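Local coordinates for enoyl-[acyl-carrier-protein] reductase [FMN] (Thermotoga maritima, PDB 5GVJ), which probably catalyses the NADH-dependent reduction of enoyl-acyl carrier protein in fatty acid synthesis, as an FMN-dependent flavoprotein, at residues P230-I242 with D269-A281. The protein carries 1 engineered substitution. Sequence-based numbering, arbitrary orientation.
Engineered in segment 269-281: A276 (natural residue Met). With NA (sodium ion), chain C.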
ATOM      1  N   PRO A 230      -5.001  -9.293 -14.872  1.00 46.06           N
ATOM      2  CA  PRO A 230      -4.423  -9.876 -13.655  1.00 42.62           C
ATOM      3  C   PRO A 230      -5.462 -10.049 -12.555  1.00 37.69           C
ATOM      4  O   PRO A 230      -6.420  -9.282 -12.446  1.00 31.56           O
ATOM      5  CB  PRO A 230      -3.351  -8.857 -13.253  1.00 42.75           C
ATOM      6  CG  PRO A 230      -3.859  -7.561 -13.809  1.00 40.54           C
ATOM      7  CD  PRO A 230      -4.529  -7.918 -15.107  1.00 44.54           C
ATOM      8  N   ALA A 231      -5.260 -11.081 -11.734  1.00 33.97           N
ATOM      9  CA  ALA A 231      -6.133 -11.357 -10.605  1.00 31.33           C
ATOM     10  C   ALA A 231      -5.313 -11.983  -9.487  1.00 30.26           C
ATOM     11  O   ALA A 231      -4.461 -12.836  -9.743  1.00 32.06           O
ATOM     12  CB  ALA A 231      -7.289 -12.280 -10.999  1.00 31.54           C
ATOM     13  N   ARG A 232      -5.566 -11.554  -8.253  1.00 24.90           N
ATOM     14  CA  ARG A 232      -4.816 -12.030  -7.098  1.00 26.03           C
ATOM     15  C   ARG A 232      -5.576 -13.169  -6.432  1.00 25.61           C
ATOM     16  O   ARG A 232      -6.740 -13.005  -6.048  1.00 24.18           O
ATOM     17  CB  ARG A 232      -4.561 -10.913  -6.090  1.00 27.75           C
ATOM     18  CG  ARG A 232      -3.753 -11.369  -4.870  1.00 23.05           C
ATOM     19  CD  ARG A 232      -3.427 -10.202  -3.957  1.00 22.42           C
ATOM     20  NE  ARG A 232      -2.729  -9.132  -4.669  1.00 17.69           N
ATOM     21  CZ  ARG A 232      -1.416  -9.104  -4.875  1.00 24.99           C
ATOM     22  NH1 ARG A 232      -0.654 -10.095  -4.427  1.00 23.29           N
ATOM     23  NH2 ARG A 232      -0.868  -8.088  -5.541  1.00 19.96           N
ATOM     24  N   VAL A 233      -4.910 -14.315  -6.289  1.00 25.80           N
ATOM     25  CA  VAL A 233      -5.491 -15.484  -5.649  1.00 25.92           C
ATOM     26  C   VAL A 233      -4.458 -16.128  -4.731  1.00 24.83           C
ATOM     27  O   VAL A 233      -3.251 -15.892  -4.839  1.00 25.73           O
ATOM     28  CB  VAL A 233      -6.006 -16.527  -6.670  1.00 26.73           C
ATOM     29  CG1 VAL A 233      -7.156 -15.959  -7.496  1.00 24.97           C
ATOM     30  CG2 VAL A 233      -4.873 -17.009  -7.565  1.00 24.76           C
ATOM     31  N   LEU A 234      -4.962 -16.959  -3.827  1.00 24.41           N
ATOM     32  CA  LEU A 234      -4.119 -17.733  -2.927  1.00 28.33           C
ATOM     33  C   LEU A 234      -3.195 -18.656  -3.719  1.00 26.48           C
ATOM     34  O   LEU A 234      -3.532 -19.113  -4.813  1.00 26.17           O
ATOM     35  CB  LEU A 234      -5.013 -18.541  -1.980  1.00 29.98           C
ATOM     36  CG  LEU A 234      -4.890 -18.380  -0.463  1.00 33.39           C
ATOM     37  CD1 LEU A 234      -4.306 -17.039  -0.088  1.00 29.29           C
ATOM     38  CD2 LEU A 234      -6.250 -18.550   0.177  1.00 28.54           C
ATOM     39  N   ARG A 235      -2.006 -18.919  -3.162  1.00 30.05           N
ATOM     40  CA  ARG A 235      -1.023 -19.789  -3.808  1.00 28.56           C
ATOM     41  C   ARG A 235      -1.437 -21.257  -3.731  1.00 33.18           C
ATOM     42  O   ARG A 235      -0.807 -22.051  -3.027  1.00 38.31           O
ATOM     43  CB  ARG A 235       0.363 -19.599  -3.180  1.00 27.71           C
ATOM     44  CG  ARG A 235       1.025 -18.287  -3.567  1.00 33.24           C
ATOM     45  CD  ARG A 235       2.484 -18.196  -3.109  1.00 35.17           C
ATOM     46  NE  ARG A 235       3.018 -16.859  -3.353  1.00 31.73           N
ATOM     47  CZ  ARG A 235       3.831 -16.549  -4.358  1.00 37.95           C
ATOM     48  NH1 ARG A 235       4.208 -17.484  -5.218  1.00 44.25           N
ATOM     49  NH2 ARG A 235       4.259 -15.302  -4.509  1.00 40.82           N
ATOM     50  N   THR A 236      -2.472 -21.621  -4.464  1.00 33.45           N
ATOM     51  CA  THR A 236      -3.127 -22.920  -4.480  1.00 38.88           C
ATOM     52  C   THR A 236      -2.631 -23.751  -5.664  1.00 40.77           C
ATOM     53  O   THR A 236      -2.002 -23.219  -6.584  1.00 36.98           O
ATOM     54  CB  THR A 236      -4.652 -22.712  -4.552  1.00 33.16           C
ATOM     55  OG1 THR A 236      -5.335 -23.786  -3.901  1.00 47.68           O
ATOM     56  CG2 THR A 236      -5.114 -22.632  -5.978  1.00 31.97           C
ATOM     57  N   PRO A 237      -2.856 -25.075  -5.665  1.00 45.42           N
ATOM     58  CA  PRO A 237      -2.452 -25.871  -6.840  1.00 43.25           C
ATOM     59  C   PRO A 237      -3.029 -25.363  -8.150  1.00 42.18           C
ATOM     60  O   PRO A 237      -2.330 -25.352  -9.169  1.00 48.55           O
ATOM     61  CB  PRO A 237      -2.978 -27.274  -6.505  1.00 43.42           C
ATOM     62  CG  PRO A 237      -2.979 -27.323  -5.033  1.00 43.85           C
ATOM     63  CD  PRO A 237      -3.327 -25.936  -4.564  1.00 41.29           C
ATOM     64  N   PHE A 238      -4.295 -24.941  -8.150  1.00 42.32           N
ATOM     65  CA  PHE A 238      -4.906 -24.453  -9.380  1.00 41.86           C
ATOM     66  C   PHE A 238      -4.267 -23.151  -9.840  1.00 43.10           C
ATOM     67  O   PHE A 238      -4.125 -22.916 -11.044  1.00 44.06           O
ATOM     68  CB  PHE A 238      -6.406 -24.263  -9.184  1.00 37.11           C
ATOM     69  CG  PHE A 238      -7.138 -23.956 -10.453  1.00 41.83           C
ATOM     70  CD1 PHE A 238      -7.223 -24.901 -11.464  1.00 43.78           C
ATOM     71  CD2 PHE A 238      -7.740 -22.724 -10.643  1.00 38.11           C
ATOM     72  CE1 PHE A 238      -7.894 -24.626 -12.639  1.00 41.97           C
ATOM     73  CE2 PHE A 238      -8.417 -22.442 -11.816  1.00 42.89           C
ATOM     74  CZ  PHE A 238      -8.492 -23.395 -12.816  1.00 43.18           C
ATOM     75  N   ALA A 239      -3.886 -22.284  -8.898  1.00 43.10           N
ATOM     76  CA  ALA A 239      -3.182 -21.067  -9.285  1.00 40.09           C
ATOM     77  C   ALA A 239      -1.837 -21.394  -9.910  1.00 41.93           C
ATOM     78  O   ALA A 239      -1.366 -20.663 -10.787  1.00 43.04           O
ATOM     79  CB  ALA A 239      -3.008 -20.144  -8.079  1.00 35.62           C
ATOM     80  N   ARG A 240      -1.209 -22.492  -9.480  1.00 44.71           N
ATOM     81  CA  ARG A 240       0.018 -22.945 -10.131  1.00 49.00           C
ATOM     82  C   ARG A 240      -0.264 -23.426 -11.547  1.00 47.84           C
ATOM     83  O   ARG A 240       0.434 -23.045 -12.493  1.00 51.20           O
ATOM     84  CB  ARG A 240       0.676 -24.055  -9.311  1.00 48.39           C
ATOM     85  CG  ARG A 240       1.652 -23.569  -8.251  1.00 50.12           C
ATOM     86  CD  ARG A 240       2.009 -24.707  -7.306  1.00 57.52           C
ATOM     87  NE  ARG A 240       1.166 -24.585  -6.132  1.00 58.19           N
ATOM     88  CZ  ARG A 240       0.965 -25.555  -5.248  1.00 56.17           C
ATOM     89  NH1 ARG A 240       1.554 -26.744  -5.397  1.00 56.73           N
ATOM     90  NH2 ARG A 240       0.159 -25.336  -4.216  1.00 51.39           N
ATOM     91  N   LYS A 241      -1.288 -24.267 -11.712  1.00 49.33           N
ATOM     92  CA  LYS A 241      -1.573 -24.824 -13.030  1.00 50.16           C
ATOM     93  C   LYS A 241      -1.934 -23.740 -14.035  1.00 50.35           C
ATOM     94  O   LYS A 241      -1.662 -23.891 -15.232  1.00 51.70           O
ATOM     95  CB  LYS A 241      -2.692 -25.858 -12.933  1.00 47.97           C
ATOM     96  CG  LYS A 241      -2.297 -27.106 -12.158  1.00 53.95           C
ATOM     97  CD  LYS A 241      -3.111 -28.309 -12.601  1.00 58.53           C
ATOM     98  CE  LYS A 241      -4.597 -28.092 -12.334  1.00 55.17           C
ATOM     99  NZ  LYS A 241      -4.946 -28.347 -10.904  1.00 55.16           N
ATOM    100  N   ILE A 242      -2.541 -22.642 -13.576  1.00 48.93           N
ATOM    101  CA  ILE A 242      -2.885 -21.550 -14.484  1.00 51.25           C
ATOM    102  C   ILE A 242      -1.624 -20.835 -14.967  1.00 52.50           C
ATOM    103  O   ILE A 242      -1.529 -20.434 -16.134  1.00 51.61           O
ATOM    104  CB  ILE A 242      -3.874 -20.585 -13.803  1.00 50.44           C
ATOM    105  CG1 ILE A 242      -5.261 -21.229 -13.710  1.00 50.37           C
ATOM    106  CG2 ILE A 242      -3.947 -19.262 -14.547  1.00 51.89           C
ATOM    107  CD1 ILE A 242      -5.882 -21.544 -15.062  1.00 52.74           C
ATOM    108  N   ASP A 269     -13.062 -26.168  -3.270  1.00 28.26           N
ATOM    109  CA  ASP A 269     -12.243 -27.072  -4.071  1.00 31.76           C
ATOM    110  C   ASP A 269     -10.801 -26.564  -4.105  1.00 32.88           C
ATOM    111  O   ASP A 269     -10.497 -25.585  -4.791  1.00 35.38           O
ATOM    112  CB  ASP A 269     -12.842 -27.187  -5.470  1.00 30.45           C
ATOM    113  CG  ASP A 269     -12.035 -28.083  -6.395  1.00 37.06           C
ATOM    114  OD1 ASP A 269     -11.055 -28.705  -5.946  1.00 36.33           O
ATOM    115  OD2 ASP A 269     -12.395 -28.173  -7.585  1.00 42.11           O
ATOM    116  N   LEU A 270      -9.906 -27.235  -3.372  1.00 34.62           N
ATOM    117  CA  LEU A 270      -8.495 -26.854  -3.396  1.00 37.05           C
ATOM    118  C   LEU A 270      -7.834 -27.177  -4.723  1.00 41.45           C
ATOM    119  O   LEU A 270      -6.786 -26.603  -5.036  1.00 38.92           O
ATOM    120  CB  LEU A 270      -7.705 -27.561  -2.298  1.00 35.93           C
ATOM    121  CG  LEU A 270      -7.788 -27.082  -0.855  1.00 35.08           C
ATOM    122  CD1 LEU A 270      -7.665 -25.560  -0.775  1.00 34.44           C
ATOM    123  CD2 LEU A 270      -9.062 -27.582  -0.231  1.00 41.72           C
ATOM    124  N   GLU A 271      -8.410 -28.095  -5.497  1.00 40.71           N
ATOM    125  CA  GLU A 271      -7.759 -28.561  -6.714  1.00 46.09           C
ATOM    126  C   GLU A 271      -7.953 -27.588  -7.870  1.00 40.36           C
ATOM    127  O   GLU A 271      -6.989 -27.241  -8.558  1.00 47.55           O
ATOM    128  CB  GLU A 271      -8.282 -29.949  -7.084  1.00 48.15           C
ATOM    129  CG  GLU A 271      -8.036 -30.984  -6.002  1.00 56.99           C
ATOM    130  CD  GLU A 271      -6.948 -31.965  -6.387  1.00 68.67           C
ATOM    131  OE1 GLU A 271      -6.918 -32.374  -7.567  1.00 70.95           O
ATOM    132  OE2 GLU A 271      -6.118 -32.317  -5.516  1.00 64.52           O
ATOM    133  N   ARG A 272      -9.191 -27.147  -8.114  1.00 39.77           N
ATOM    134  CA  ARG A 272      -9.459 -26.238  -9.225  1.00 44.09           C
ATOM    135  C   ARG A 272     -10.326 -25.051  -8.818  1.00 35.67           C
ATOM    136  O   ARG A 272     -11.052 -24.510  -9.657  1.00 35.39           O
ATOM    137  CB  ARG A 272     -10.114 -26.974 -10.400  1.00 48.58           C
ATOM    138  CG  ARG A 272      -9.424 -28.288 -10.778  1.00 48.78           C
ATOM    139  CD  ARG A 272      -9.964 -28.900 -12.083  1.00 43.65           C
ATOM    140  NE  ARG A 272     -11.424 -28.888 -12.253  1.00 44.67           N
ATOM    141  CZ  ARG A 272     -12.306 -29.336 -11.351  1.00 44.31           C
ATOM    142  NH1 ARG A 272     -11.903 -29.834 -10.175  1.00 46.81           N
ATOM    143  NH2 ARG A 272     -13.612 -29.277 -11.604  1.00 42.02           N
ATOM    144  N   GLY A 273     -10.286 -24.646  -7.551  1.00 35.70           N
ATOM    145  CA  GLY A 273     -10.913 -23.402  -7.137  1.00 33.86           C
ATOM    146  C   GLY A 273      -9.919 -22.253  -7.197  1.00 33.44           C
ATOM    147  O   GLY A 273      -8.734 -22.417  -6.899  1.00 29.30           O
ATOM    148  N   SER A 274     -10.415 -21.084  -7.598  1.00 31.64           N
ATOM    149  CA  SER A 274      -9.633 -19.852  -7.573  1.00 28.57           C
ATOM    150  C   SER A 274      -9.988 -19.095  -6.298  1.00 27.50           C
ATOM    151  O   SER A 274     -11.113 -18.605  -6.148  1.00 24.35           O
ATOM    152  CB  SER A 274      -9.900 -19.005  -8.815  1.00 28.23           C
ATOM    153  OG  SER A 274      -9.207 -19.540  -9.927  1.00 34.31           O
ATOM    154  N   PHE A 275      -9.034 -19.008  -5.373  1.00 25.66           N
ATOM    155  CA  PHE A 275      -9.291 -18.428  -4.057  1.00 27.27           C
ATOM    156  C   PHE A 275      -8.877 -16.960  -4.096  1.00 24.88           C
ATOM    157  O   PHE A 275      -7.764 -16.597  -3.718  1.00 23.26           O
ATOM    158  CB  PHE A 275      -8.566 -19.225  -2.979  1.00 26.38           C
ATOM    159  CG  PHE A 275      -9.173 -20.580  -2.744  1.00 26.65           C
ATOM    160  CD1 PHE A 275      -8.883 -21.643  -3.587  1.00 29.10           C
ATOM    161  CD2 PHE A 275     -10.062 -20.781  -1.700  1.00 24.89           C
ATOM    162  CE1 PHE A 275      -9.455 -22.894  -3.381  1.00 29.16           C
ATOM    163  CE2 PHE A 275     -10.637 -22.030  -1.486  1.00 28.24           C
ATOM    164  CZ  PHE A 275     -10.332 -23.082  -2.330  1.00 28.88           C
ATOM    165  N   ALA A 276      -9.800 -16.116  -4.564  1.00 22.90           N
ATOM    166  CA  ALA A 276      -9.570 -14.679  -4.751  1.00 27.07           C
ATOM    167  C   ALA A 276      -9.559 -13.994  -3.392  1.00 28.99           C
ATOM    168  O   ALA A 276     -10.590 -13.549  -2.884  1.00 31.89           O
ATOM    169  CB  ALA A 276     -10.647 -14.081  -5.650  1.00 24.44           C
ATOM    170  N   VAL A 277      -8.380 -13.913  -2.783  1.00 23.33           N
ATOM    171  CA  VAL A 277      -8.228 -13.244  -1.500  1.00 22.50           C
ATOM    172  C   VAL A 277      -7.017 -12.321  -1.588  1.00 21.80           C
ATOM    173  O   VAL A 277      -6.065 -12.580  -2.332  1.00 20.31           O
ATOM    174  CB  VAL A 277      -8.100 -14.243  -0.315  1.00 22.88           C
ATOM    175  CG1 VAL A 277      -8.759 -15.586  -0.639  1.00 25.03           C
ATOM    176  CG2 VAL A 277      -6.676 -14.425   0.111  1.00 23.97           C
ATOM    177  N   GLY A 278      -7.078 -11.218  -0.839  1.00 20.68           N
ATOM    178  CA  GLY A 278      -6.051 -10.202  -0.894  1.00 18.89           C
ATOM    179  C   GLY A 278      -4.935 -10.456   0.096  1.00 17.98           C
ATOM    180  O   GLY A 278      -4.972 -11.386   0.900  1.00 16.58           O
ATOM    181  N   GLN A 279      -3.917  -9.590   0.025  1.00 15.95           N
ATOM    182  CA  GLN A 279      -2.779  -9.726   0.920  1.00 16.58           C
ATOM    183  C   GLN A 279      -3.179  -9.524   2.369  1.00 16.12           C
ATOM    184  O   GLN A 279      -2.474  -9.997   3.267  1.00 15.51           O
ATOM    185  CB  GLN A 279      -1.668  -8.730   0.520  1.00 15.06           C
ATOM    186  CG  GLN A 279      -1.034  -9.051  -0.834  1.00 18.07           C
ATOM    187  CD  GLN A 279       0.129  -8.130  -1.173  1.00 19.14           C
ATOM    188  OE1 GLN A 279       0.427  -7.196  -0.434  1.00 17.66           O
ATOM    189  NE2 GLN A 279       0.794  -8.396  -2.299  1.00 19.43           N
ATOM    190  N   SER A 280      -4.311  -8.860   2.622  1.00 16.22           N
ATOM    191  CA  SER A 280      -4.740  -8.709   4.007  1.00 17.26           C
ATOM    192  C   SER A 280      -5.092 -10.037   4.667  1.00 13.38           C
ATOM    193  O   SER A 280      -5.308 -10.053   5.881  1.00 15.38           O
ATOM    194  CB  SER A 280      -5.942  -7.765   4.113  1.00 17.51           C
ATOM    195  OG  SER A 280      -7.097  -8.374   3.589  1.00 18.36           O
ATOM    196  N   ALA A 281      -5.146 -11.148   3.923  1.00 14.95           N
ATOM    197  CA  ALA A 281      -5.332 -12.438   4.593  1.00 15.06           C
ATOM    198  C   ALA A 281      -4.221 -12.700   5.605  1.00 16.61           C
ATOM    199  O   ALA A 281      -4.464 -13.311   6.650  1.00 15.17           O
ATOM    200  CB  ALA A 281      -5.408 -13.578   3.571  1.00 16.58           C
TER
HETATM  201 NA    NA C 401      -4.192 -15.392   7.694  1.00 20.40          NA
HETATM  202  O   HOH W   1      -6.308 -19.795  -5.598  1.00 26.99           O
HETATM  203  O   HOH W   2      -2.288 -14.906   9.237  1.00 17.64           O
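L234, V277 and F275 form the apolar centre of this contact, where the end of strand 231-234 and helix 237-242 lie against the mostly irregular 269-281 of a TIM-barrel flavoprotein. L234 CD1 meets V277 CG2 at 3.5 Å, while L234 CB lies 3.8 Å from F275 CB. Branched L234 and V277 suit this buried place, and F275 adds its CB while its ring meets Y208 of helix 206-214, which also borders L234 through K211. V233 turns its CG1 to the backbone of A276, an engineered alanine that replaces methionine.

Strand and loop are joined here by L234 N donating to F275 O at 2.8 Å, nearly straight at 160°. A water accepts from F275 N and donates to L234 O, joining this second pair.

Farther along, F238 lays one ring face on the backbone of R272, with R272 O over its centre, and I242 CG1 covers the opposite face; a flat ring suits a peptide. CG stands anti to the backbone N (chi1 -172°), which swings the ring to the loop, its edge at S274 OG, itself bonded to S260. With an alanine in place of F238, the R272 peptide would probably lose its flat cover and a gap open beside S274.

At the polar margins, the T236 hydroxyl can donate, weakly, to L270 O, and long, cationic K241, bent at chi3 and chi4, reaches E271 O, also weakly. D269 forms an Asx turn through E271 N and a salt bridge to R272 NH1, shaping the loop's start. At the other end Q279 NE2 lies over a guanidinium face of R232; both are donors, bonded instead to other partners, R232 to T220 and M141 O, Q279 to E149 and T151 of the second subunit. Just beyond S280, which binds FMN in another structure of this protein, A281 O coordinates the sodium ion at 2.3 Å.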